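Local coordinates for chitinase (Chromobacterium violaceum, PDB 4TXG), which probably hydrolyses the glycosidic bonds of chitin as a family 18 glycoside hydrolase that also has a carbohydrate-binding module likely to bind chitin, at residues 255-259 and 260-264; 328-331 and 332-336; 578-581 and 582-586; 358-361 and 362-366. All coordinates share one frame; numbering follows the deposited sequence.

Contact 1. Residues 255-259 and 260-264; sequences WAETG and GYFDA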
loop_
_atom_site.group_PDB
_atom_site.type_symbol
_atom_site.label_atom_id
_atom_site.label_comp_id
_atom_site.label_asym_id
_atom_site.label_seq_id
_atom_site.Cartn_x
_atom_site.Cartn_y
_atom_site.Cartn_z
ATOM N N TRP A 255 7.027 7.063 6.739
ATOM C CA TRP A 255 7.752 8.150 6.084
ATOM C C TRP A 255 8.936 8.632 6.925
ATOM O O TRP A 255 10.033 8.828 6.404
ATOM C CB TRP A 255 6.802 9.312 5.777
ATOM C CG TRP A 255 7.406 10.442 4.948
ATOM C CD1 TRP A 255 7.548 11.749 5.331
ATOM C CD2 TRP A 255 7.924 10.361 3.610
ATOM N NE1 TRP A 255 8.124 12.479 4.322
ATOM C CE2 TRP A 255 8.365 11.656 3.255
ATOM C CE3 TRP A 255 8.067 9.324 2.684
ATOM C CZ2 TRP A 255 8.927 11.940 2.008
ATOM C CZ3 TRP A 255 8.632 9.607 1.443
ATOM C CH2 TRP A 255 9.059 10.905 1.123
ATOM N N ALA A 256 8.717 8.797 8.225
ATOM C CA ALA A 256 9.738 9.361 9.110
ATOM C C ALA A 256 10.796 8.348 9.541
ATOM O O ALA A 256 11.955 8.716 9.775
ATOM C CB ALA A 256 9.078 9.972 10.357
ATOM N N GLU A 257 10.416 7.081 9.669
ATOM C CA GLU A 257 11.358 6.107 10.231
ATOM C C GLU A 257 11.695 4.949 9.288
ATOM O O GLU A 257 12.131 3.884 9.723
ATOM C CB GLU A 257 10.821 5.568 11.555
ATOM C CG GLU A 257 10.747 6.649 12.641
ATOM C CD GLU A 257 10.481 6.085 14.034
ATOM O OE1 GLU A 257 9.336 5.662 14.299
ATOM O OE2 GLU A 257 11.416 6.074 14.867
ATOM N N THR A 258 11.527 5.166 7.994
ATOM C CA THR A 258 12.082 4.226 7.021
ATOM C C THR A 258 13.612 4.280 7.045
ATOM O O THR A 258 14.277 3.247 6.946
ATOM C CB THR A 258 11.564 4.517 5.594
ATOM O OG1 THR A 258 10.267 3.927 5.440
ATOM C CG2 THR A 258 12.500 3.937 4.540
ATOM N N GLY A 259 14.170 5.478 7.203
ATOM C CA GLY A 259 15.611 5.653 7.093
ATOM C C GLY A 259 16.318 6.098 8.362
ATOM O O GLY A 259 17.458 6.541 8.317
ATOM N N GLY A 260 15.644 5.976 9.497
ATOM C CA GLY A 260 16.227 6.402 10.757
ATOM C C GLY A 260 15.241 6.160 11.876
ATOM O O GLY A 260 14.246 5.480 11.680
ATOM N N TYR A 261 15.510 6.726 13.045
ATOM C CA TYR A 261 14.618 6.551 14.188
ATOM C C TYR A 261 14.781 7.710 15.155
ATOM O O TYR A 261 15.801 8.395 15.148
ATOM C CB TYR A 261 14.886 5.216 14.896
ATOM C CG TYR A 261 16.325 4.997 15.308
ATOM C CD1 TYR A 261 16.807 5.470 16.526
ATOM C CD2 TYR A 261 17.199 4.301 14.482
ATOM C CE1 TYR A 261 18.120 5.263 16.901
ATOM C CE2 TYR A 261 18.508 4.092 14.845
ATOM C CZ TYR A 261 18.963 4.570 16.056
ATOM O OH TYR A 261 20.274 4.353 16.404
ATOM N N PHE A 262 13.766 7.937 15.978
ATOM C CA PHE A 262 13.795 9.056 16.910
ATOM C C PHE A 262 14.423 8.644 18.232
ATOM O O PHE A 262 14.228 7.518 18.683
ATOM C CB PHE A 262 12.381 9.596 17.124
ATOM C CG PHE A 262 11.810 10.248 15.911
ATOM C CD1 PHE A 262 12.176 11.540 15.576
ATOM C CD2 PHE A 262 10.930 9.565 15.087
ATOM C CE1 PHE A 262 11.666 12.149 14.442
ATOM C CE2 PHE A 262 10.413 10.168 13.952
ATOM C CZ PHE A 262 10.785 11.463 13.632
ATOM N N ASP A 263 15.191 9.544 18.842
ATOM C CA ASP A 263 15.802 9.236 20.129
ATOM C C ASP A 263 14.912 9.709 21.274
ATOM O O ASP A 263 13.809 10.209 21.046
ATOM C CB ASP A 263 17.215 9.837 20.246
ATOM C CG ASP A 263 17.236 11.366 20.210
ATOM O OD1 ASP A 263 16.184 12.020 20.376
ATOM O OD2 ASP A 263 18.339 11.924 20.026
ATOM N N ALA A 264 15.404 9.549 22.499
ATOM C CA ALA A 264 14.635 9.870 23.700
ATOM C C ALA A 264 14.260 11.352 23.787
ATOM O O ALA A 264 13.285 11.714 24.445
ATOM C CB ALA A 264 15.413 9.453 24.938
HETATM O O HOH W 1 11.660 5.928 17.432
#
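Glu257 lays its side chain obliquely across the CD2-CE2 side of Phe262, its CG 3.8 Å from Phe262 CE2 and its carboxylate turned 46° from the ring plane. The methyl of Ala256 reaches the same ring at its edge, close to the ring plane, with CB 3.8 Å from Phe262 CE2. With CG beside the backbone N (chi1 -66°) and the chain extended beyond it, Glu257 brings its carboxylate to the start of strand 261-262. There Glu257 OE2 accepts from the amide N of Phe262 at 3.2 Å, on its anti side and somewhat out of the carboxylate plane. Water 1 donates to Glu257 OE2 at 2.6 Å and accepts, at a longer 3.3 Å, from the same Phe262 N, which is therefore shared between two acceptors. The turn through Gly259 and Gly260 links short helix 254-257, directly after barrel strand 247-253, to a hairpin in which Tyr261 pairs by backbone with Val269; Arg268, on the second strand, bonds Ala256 O. A carboxylate bonded to a strand amide, its methylene obliquely against the phenyl ring, combines a polar and an apolar tie, and the nearby N-H and water would probably favour ionised Glu257.

Contact 2. Residues 328-331 and 332-336; sequences WTFS and NARLG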
loop_
_atom_site.group_PDB
_atom_site.type_symbol
_atom_site.label_atom_id
_atom_site.label_comp_id
_atom_site.label_asym_id
_atom_site.label_seq_id
_atom_site.Cartn_x
_atom_site.Cartn_y
_atom_site.Cartn_z
ATOM N N TRP A 328 18.192 10.934 1.705
ATOM C CA TRP A 328 18.794 10.938 0.365
ATOM C C TRP A 328 20.256 10.502 0.322
ATOM O O TRP A 328 20.680 9.876 -0.652
ATOM C CB TRP A 328 18.660 12.323 -0.271
ATOM C CG TRP A 328 17.270 12.619 -0.721
ATOM C CD1 TRP A 328 16.205 11.765 -0.709
ATOM C CD2 TRP A 328 16.784 13.863 -1.242
ATOM N NE1 TRP A 328 15.085 12.399 -1.197
ATOM C CE2 TRP A 328 15.413 13.686 -1.529
ATOM C CE3 TRP A 328 17.375 15.107 -1.498
ATOM C CZ2 TRP A 328 14.624 14.707 -2.058
ATOM C CZ3 TRP A 328 16.586 16.122 -2.020
ATOM C CH2 TRP A 328 15.225 15.916 -2.292
ATOM N N THR A 329 21.024 10.804 1.366
ATOM C CA THR A 329 22.423 10.376 1.384
ATOM C C THR A 329 22.536 8.849 1.401
ATOM O O THR A 329 23.553 8.292 0.986
ATOM C CB THR A 329 23.189 10.955 2.585
ATOM O OG1 THR A 329 22.688 10.391 3.804
ATOM C CG2 THR A 329 23.045 12.474 2.616
ATOM N N PHE A 330 21.485 8.176 1.867
ATOM C CA PHE A 330 21.439 6.717 1.809
ATOM C C PHE A 330 20.776 6.226 0.533
ATOM O O PHE A 330 21.283 5.328 -0.144
ATOM C CB PHE A 330 20.676 6.137 3.006
ATOM C CG PHE A 330 21.365 6.349 4.320
ATOM C CD1 PHE A 330 22.438 5.548 4.685
ATOM C CD2 PHE A 330 20.937 7.338 5.192
ATOM C CE1 PHE A 330 23.081 5.740 5.893
ATOM C CE2 PHE A 330 21.576 7.536 6.408
ATOM C CZ PHE A 330 22.650 6.734 6.756
ATOM N N SER A 331 19.618 6.796 0.224
ATOM C CA SER A 331 18.786 6.246 -0.836
ATOM C C SER A 331 19.382 6.509 -2.216
ATOM O O SER A 331 19.424 5.617 -3.056
ATOM C CB SER A 331 17.362 6.812 -0.748
ATOM O OG SER A 331 17.354 8.223 -0.892
ATOM N N ASN A 332 19.843 7.729 -2.452
ATOM C CA ASN A 332 20.372 8.072 -3.766
ATOM C C ASN A 332 21.679 7.331 -4.089
ATOM O O ASN A 332 22.032 7.158 -5.255
ATOM C CB ASN A 332 20.556 9.590 -3.877
ATOM C CG ASN A 332 19.229 10.326 -4.019
ATOM O OD1 ASN A 332 18.211 9.727 -4.381
ATOM N ND2 ASN A 332 19.233 11.631 -3.740
ATOM N N ALA A 333 22.379 6.865 -3.060
ATOM C CA ALA A 333 23.605 6.109 -3.264
ATOM C C ALA A 333 23.323 4.636 -3.593
ATOM O O ALA A 333 24.231 3.882 -3.935
ATOM C CB ALA A 333 24.497 6.214 -2.017
ATOM N N ARG A 334 22.061 4.236 -3.507
ATOM C CA ARG A 334 21.694 2.830 -3.630
ATOM C C ARG A 334 20.660 2.562 -4.726
ATOM O O ARG A 334 20.137 1.456 -4.812
ATOM C CB ARG A 334 21.134 2.314 -2.293
ATOM C CG ARG A 334 22.161 2.153 -1.183
ATOM C CD ARG A 334 21.456 2.029 0.179
ATOM N NE ARG A 334 22.385 1.606 1.225
ATOM C CZ ARG A 334 23.250 2.414 1.836
ATOM N NH1 ARG A 334 23.310 3.703 1.512
ATOM N NH2 ARG A 334 24.064 1.931 2.768
ATOM N N LEU A 335 20.364 3.559 -5.556
ATOM C CA LEU A 335 19.213 3.465 -6.463
ATOM C C LEU A 335 19.190 2.178 -7.286
ATOM O O LEU A 335 18.145 1.534 -7.403
ATOM C CB LEU A 335 19.171 4.665 -7.407
ATOM C CG LEU A 335 19.035 6.037 -6.743
ATOM C CD1 LEU A 335 19.090 7.136 -7.802
ATOM C CD2 LEU A 335 17.753 6.133 -5.899
ATOM N N GLY A 336 20.339 1.791 -7.828
ATOM C CA GLY A 336 20.398 0.625 -8.697
ATOM C C GLY A 336 20.274 -0.714 -7.990
ATOM O O GLY A 336 20.110 -1.757 -8.634
HETATM O O HOH W 2 25.290 5.615 2.090
HETATM O O HOH W 3 15.796 8.512 -3.165
#
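Asn332 N closes a helical i to i+4 bond to Trp328 O at 2.9 Å, and a type I turn from Ser331 to Arg334 follows at once, with Arg334 N bonded to Ser331 O at 3.0 Å. Asn332 lies alongside Trp328, both side chains pointing the same way, with amide and indole planes 29° apart. Its ND2 sits 3.6 Å from Trp328 CB, obliquely to the ring, while ND2 donates to Asn321 OD1 and the indole NE1 to Gly323 O. Water 3 also bridges the two segments: it donates to Asn332 OD1 and lies 2.8 Å from Ser331 OG. This is the end of a one-turn helix, 328-331, in the segment of the family 18 barrel that follows strand 308-312 and leads to the long helix 338-360. Arg334 runs beside Phe330, extended from CG to NE, and its chain passes the carbonyl of Phe330. NH1 then turns back to donate to Phe330 O at 3.1 Å, nearly in the guanidinium plane and at 160° at the hydrogen, and the same nitrogen meets the Phe330 ring at its edge, 3.8 Å from CD1. Water 2 accepts from NH1 at 2.8 Å, also in the guanidinium plane, and bonds weakly to Thr329 O. NE of Arg334 donates to Val279 O, so bonds from NE and NH1 fix the rotation of the guanidinium; Tyr275 of helix 273-278 packs on both Phe330 and Arg334. The CD2 methyl of Leu335 lies 3.3 Å from Ser331 O.

Contact 3. Residues 578-581 and 582-586; sequences STED and EQSIA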
loop_
_atom_site.group_PDB
_atom_site.type_symbol
_atom_site.label_atom_id
_atom_site.label_comp_id
_atom_site.label_asym_id
_atom_site.label_seq_id
_atom_site.Cartn_x
_atom_site.Cartn_y
_atom_site.Cartn_z
ATOM N N SER A 578 -9.061 18.683 1.226
ATOM C CA SER A 578 -9.537 17.410 0.698
ATOM C C SER A 578 -10.020 16.515 1.829
ATOM O O SER A 578 -9.288 16.271 2.785
ATOM C CB SER A 578 -8.431 16.698 -0.090
ATOM O OG SER A 578 -8.857 15.396 -0.438
ATOM N N THR A 579 -11.247 16.021 1.718
ATOM C CA THR A 579 -11.824 15.219 2.786
ATOM C C THR A 579 -12.192 13.812 2.315
ATOM O O THR A 579 -12.017 13.456 1.148
ATOM C CB THR A 579 -13.075 15.905 3.386
ATOM O OG1 THR A 579 -14.049 16.116 2.356
ATOM C CG2 THR A 579 -12.701 17.257 4.004
ATOM N N GLU A 580 -12.680 13.008 3.248
ATOM C CA GLU A 580 -13.161 11.664 2.959
ATOM C C GLU A 580 -14.321 11.451 3.913
ATOM O O GLU A 580 -14.156 11.596 5.127
ATOM C CB GLU A 580 -12.051 10.623 3.169
ATOM C CG GLU A 580 -12.411 9.193 2.766
ATOM C CD GLU A 580 -12.252 8.942 1.271
ATOM O OE1 GLU A 580 -12.904 9.634 0.462
ATOM O OE2 GLU A 580 -11.465 8.055 0.897
ATOM N N ASP A 581 -15.510 11.154 3.400
ATOM C CA ASP A 581 -16.638 10.979 4.319
ATOM C C ASP A 581 -17.600 9.909 3.820
ATOM O O ASP A 581 -17.225 9.083 2.988
ATOM C CB ASP A 581 -17.356 12.321 4.598
ATOM C CG ASP A 581 -17.989 12.967 3.364
ATOM O OD1 ASP A 581 -18.305 12.280 2.366
ATOM O OD2 ASP A 581 -18.208 14.206 3.419
ATOM N N GLU A 582 -18.823 9.893 4.340
ATOM C CA GLU A 582 -19.684 8.740 4.090
ATOM C C GLU A 582 -20.033 8.577 2.614
ATOM O O GLU A 582 -20.227 7.457 2.136
ATOM C CB GLU A 582 -20.955 8.835 4.929
ATOM C CG GLU A 582 -20.666 8.711 6.420
ATOM C CD GLU A 582 -21.657 9.465 7.289
ATOM O OE1 GLU A 582 -21.370 10.632 7.668
ATOM O OE2 GLU A 582 -22.715 8.883 7.611
ATOM N N GLN A 583 -20.099 9.683 1.881
ATOM C CA GLN A 583 -20.477 9.580 0.474
ATOM C C GLN A 583 -19.362 8.922 -0.335
ATOM O O GLN A 583 -19.628 8.048 -1.170
ATOM C CB GLN A 583 -20.826 10.954 -0.114
ATOM C CG GLN A 583 -21.433 10.858 -1.527
ATOM C CD GLN A 583 -21.928 12.198 -2.044
ATOM O OE1 GLN A 583 -21.767 13.223 -1.383
ATOM N NE2 GLN A 583 -22.540 12.193 -3.230
ATOM N N SER A 584 -18.114 9.322 -0.086
ATOM C CA SER A 584 -17.005 8.777 -0.863
ATOM C C SER A 584 -16.652 7.363 -0.409
ATOM O O SER A 584 -16.297 6.518 -1.234
ATOM C CB SER A 584 -15.771 9.686 -0.787
ATOM O OG SER A 584 -15.376 9.972 0.545
ATOM N N ILE A 585 -16.761 7.102 0.893
ATOM C CA ILE A 585 -16.547 5.755 1.400
ATOM C C ILE A 585 -17.587 4.795 0.800
ATOM O O ILE A 585 -17.241 3.679 0.418
ATOM C CB ILE A 585 -16.592 5.709 2.959
ATOM C CG1 ILE A 585 -15.376 6.439 3.546
ATOM C CG2 ILE A 585 -16.623 4.264 3.464
ATOM C CD1 ILE A 585 -14.029 5.882 3.091
ATOM N N ALA A 586 -18.842 5.232 0.675
ATOM C CA ALA A 586 -19.864 4.350 0.107
ATOM C C ALA A 586 -19.572 4.055 -1.358
ATOM O O ALA A 586 -19.747 2.924 -1.828
ATOM C CB ALA A 586 -21.251 4.956 0.257
#
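A capping box opens helix 582-594, with Asp581 as N-cap and Ser584 three residues on. Asp581 has CG between its backbone N and carbonyl carbon (chi1 63°), which turns OD1 over the first turn to accept from Gln583 N at 3.2 Å, from above the carboxylate plane. Asp581 N donates to Ser584 OG at 3.1 Å. The hydroxyl passes its own hydrogen on to Glu580 OE1, a very short bond of 2.5 Å, so Ser584 OG is both acceptor and donor and its rotation is fixed. Glu580 reaches it through a chain bent at chi2 (82°), and the apolar CG at that bend touches Ile585 CD1 at 3.7 Å, the two side chains crossing near a right angle. Ile585 N adds the helical bond to Asp581 O, 2.9 Å and nearly straight. Outside partners balance the buried acids: Lys588 meets Glu580 OE2, while Arg557 and Lys526 both meet Asp581 OD2. Ile585 also packs on Leu631 and Leu632 of helix 627-636. A negative Asp581 would probably interact favourably with the helix dipole, and Asp581 with Ser584 forms a capping box of a helix N terminus, here just after strand 575-578, in which the carboxylate bonds the N-H of Gln583.

Contact 4. Residues 358-361 and 362-366; sequences AQDG and RYYQI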
loop_
_atom_site.group_PDB
_atom_site.type_symbol
_atom_site.label_atom_id
_atom_site.label_comp_id
_atom_site.label_asym_id
_atom_site.label_seq_id
_atom_site.Cartn_x
_atom_site.Cartn_y
_atom_site.Cartn_z
ATOM N N ALA A 358 5.831 -23.133 11.000
ATOM C CA ALA A 358 5.831 -24.585 11.034
ATOM C C ALA A 358 6.233 -25.086 12.418
ATOM O O ALA A 358 5.680 -26.068 12.919
ATOM C CB ALA A 358 6.762 -25.143 9.966
ATOM N N GLN A 359 7.190 -24.404 13.037
ATOM C CA GLN A 359 7.631 -24.776 14.383
ATOM C C GLN A 359 6.574 -24.470 15.441
ATOM O O GLN A 359 6.414 -25.233 16.391
ATOM C CB GLN A 359 8.933 -24.053 14.746
ATOM C CG GLN A 359 10.114 -24.433 13.869
ATOM C CD GLN A 359 11.182 -23.354 13.814
ATOM O OE1 GLN A 359 11.087 -22.330 14.492
ATOM N NE2 GLN A 359 12.209 -23.580 12.997
ATOM N N ASP A 360 5.864 -23.358 15.272
ATOM C CA ASP A 360 4.939 -22.853 16.290
ATOM C C ASP A 360 3.518 -23.374 16.134
ATOM O O ASP A 360 2.687 -23.202 17.028
ATOM C CB ASP A 360 4.905 -21.323 16.268
ATOM C CG ASP A 360 6.226 -20.700 16.674
ATOM O OD1 ASP A 360 7.108 -21.444 17.168
ATOM O OD2 ASP A 360 6.384 -19.470 16.489
ATOM N N GLY A 361 3.235 -23.982 14.987
ATOM C CA GLY A 361 1.898 -24.470 14.700
ATOM C C GLY A 361 0.866 -23.368 14.578
ATOM O O GLY A 361 -0.312 -23.584 14.859
ATOM N N ARG A 362 1.302 -22.178 14.168
ATOM C CA ARG A 362 0.381 -21.082 13.901
ATOM C C ARG A 362 0.987 -20.221 12.802
ATOM O O ARG A 362 2.196 -20.163 12.658
ATOM C CB ARG A 362 0.106 -20.264 15.163
ATOM C CG ARG A 362 1.269 -19.432 15.648
ATOM C CD ARG A 362 1.116 -17.997 15.194
ATOM N NE ARG A 362 0.598 -17.121 16.242
ATOM C CZ ARG A 362 -0.175 -16.069 15.997
ATOM N NH1 ARG A 362 -0.611 -15.304 16.996
ATOM N NH2 ARG A 362 -0.518 -15.793 14.740
ATOM N N TYR A 363 0.148 -19.559 12.021
ATOM C CA TYR A 363 0.637 -18.888 10.821
ATOM C C TYR A 363 1.031 -17.433 11.070
ATOM O O TYR A 363 0.386 -16.733 11.862
ATOM C CB TYR A 363 -0.438 -18.971 9.732
ATOM C CG TYR A 363 0.041 -18.464 8.410
ATOM C CD1 TYR A 363 0.910 -19.221 7.639
ATOM C CD2 TYR A 363 -0.348 -17.220 7.940
ATOM C CE1 TYR A 363 1.365 -18.761 6.430
ATOM C CE2 TYR A 363 0.108 -16.748 6.729
ATOM C CZ TYR A 363 0.957 -17.528 5.978
ATOM O OH TYR A 363 1.427 -17.085 4.768
ATOM N N TYR A 364 2.082 -16.974 10.388
ATOM C CA TYR A 364 2.502 -15.570 10.457
ATOM C C TYR A 364 2.415 -14.918 9.083
ATOM O O TYR A 364 3.003 -15.402 8.122
ATOM C CB TYR A 364 3.934 -15.433 10.997
ATOM C CG TYR A 364 4.126 -16.022 12.380
ATOM C CD1 TYR A 364 3.553 -15.418 13.497
ATOM C CD2 TYR A 364 4.876 -17.176 12.569
ATOM C CE1 TYR A 364 3.723 -15.953 14.769
ATOM C CE2 TYR A 364 5.050 -17.727 13.840
ATOM C CZ TYR A 364 4.471 -17.110 14.933
ATOM O OH TYR A 364 4.642 -17.648 16.195
ATOM N N GLN A 365 1.680 -13.816 9.003
ATOM C CA GLN A 365 1.500 -13.112 7.738
ATOM C C GLN A 365 2.610 -12.090 7.487
ATOM O O GLN A 365 3.135 -11.484 8.419
ATOM C CB GLN A 365 0.124 -12.420 7.700
ATOM C CG GLN A 365 -1.057 -13.382 7.483
ATOM C CD GLN A 365 -2.405 -12.668 7.397
ATOM O OE1 GLN A 365 -2.735 -11.845 8.251
ATOM N NE2 GLN A 365 -3.189 -12.982 6.361
ATOM N N ILE A 366 2.974 -11.916 6.221
ATOM C CA ILE A 366 3.784 -10.762 5.822
ATOM C C ILE A 366 2.965 -9.888 4.908
ATOM O O ILE A 366 2.459 -10.352 3.880
ATOM C CB ILE A 366 5.060 -11.159 5.085
ATOM C CG1 ILE A 366 5.837 -12.177 5.891
ATOM C CG2 ILE A 366 5.921 -9.913 4.802
ATOM C CD1 ILE A 366 7.099 -12.595 5.218
#
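Tyr364 and Asp360 make the tight part of this contact: Tyr364 OH donates to Asp360 OD2 at 2.5 Å, on the anti side of the carboxylate and 16° out of its plane. The side chains cross at about a right angle, with carboxylate and ring planes 85° apart. OD2 sits in the plane of the phenol, at its edge, 3.4 Å from Tyr364 CE2. Tyr364 is buried, its ring against Leu301 and Arg302 of helix 287-304 and against Ala357. The looser side is the exposed turn where helix 338-360 gives way to Gly361, whose positive phi lets the chain swing away toward strand 365-371. Here the Arg362 side chain meets the helix end through its aliphatic part, CG 4.1 Å from Asp360 CB. Bent at both chi2 and chi3, the arginine leads its guanidinium away from Asp360; NH2 donates to Tyr363 O at 3.2 Å, with the carbonyl close to the guanidinium plane, and pairs with Asp307. Arg302 makes a salt bridge to Asp360 OD2, so that oxygen serves a cation and a phenol at once. Such a short bond, beside a positive neighbour, suggests that the carboxylate probably stays ionised and polarises the phenol O-H.

Overall arrangement
From the N terminus the four contacts come in series along the family 18 domain, none nesting in or crossing another. Contact 1 closes the turn after barrel strand 247-253, joining its short helix to the hairpin 261-269. Contact 2 ends the one-turn helix beyond strand 308-312, ahead of helix 338-360; the centres of contacts 1 and 2 are about 17 Å apart and their nearest atoms about 5 Å. Contact 4 closes the far end of that same helix 338-360, where the chain turns into strand 365-371, completing a helix-to-strand step of the barrel. Contact 3 comes last, turning strand 575-578 of the four-stranded sheet into helix 582-594, and lies across the chain's centre from contact 2.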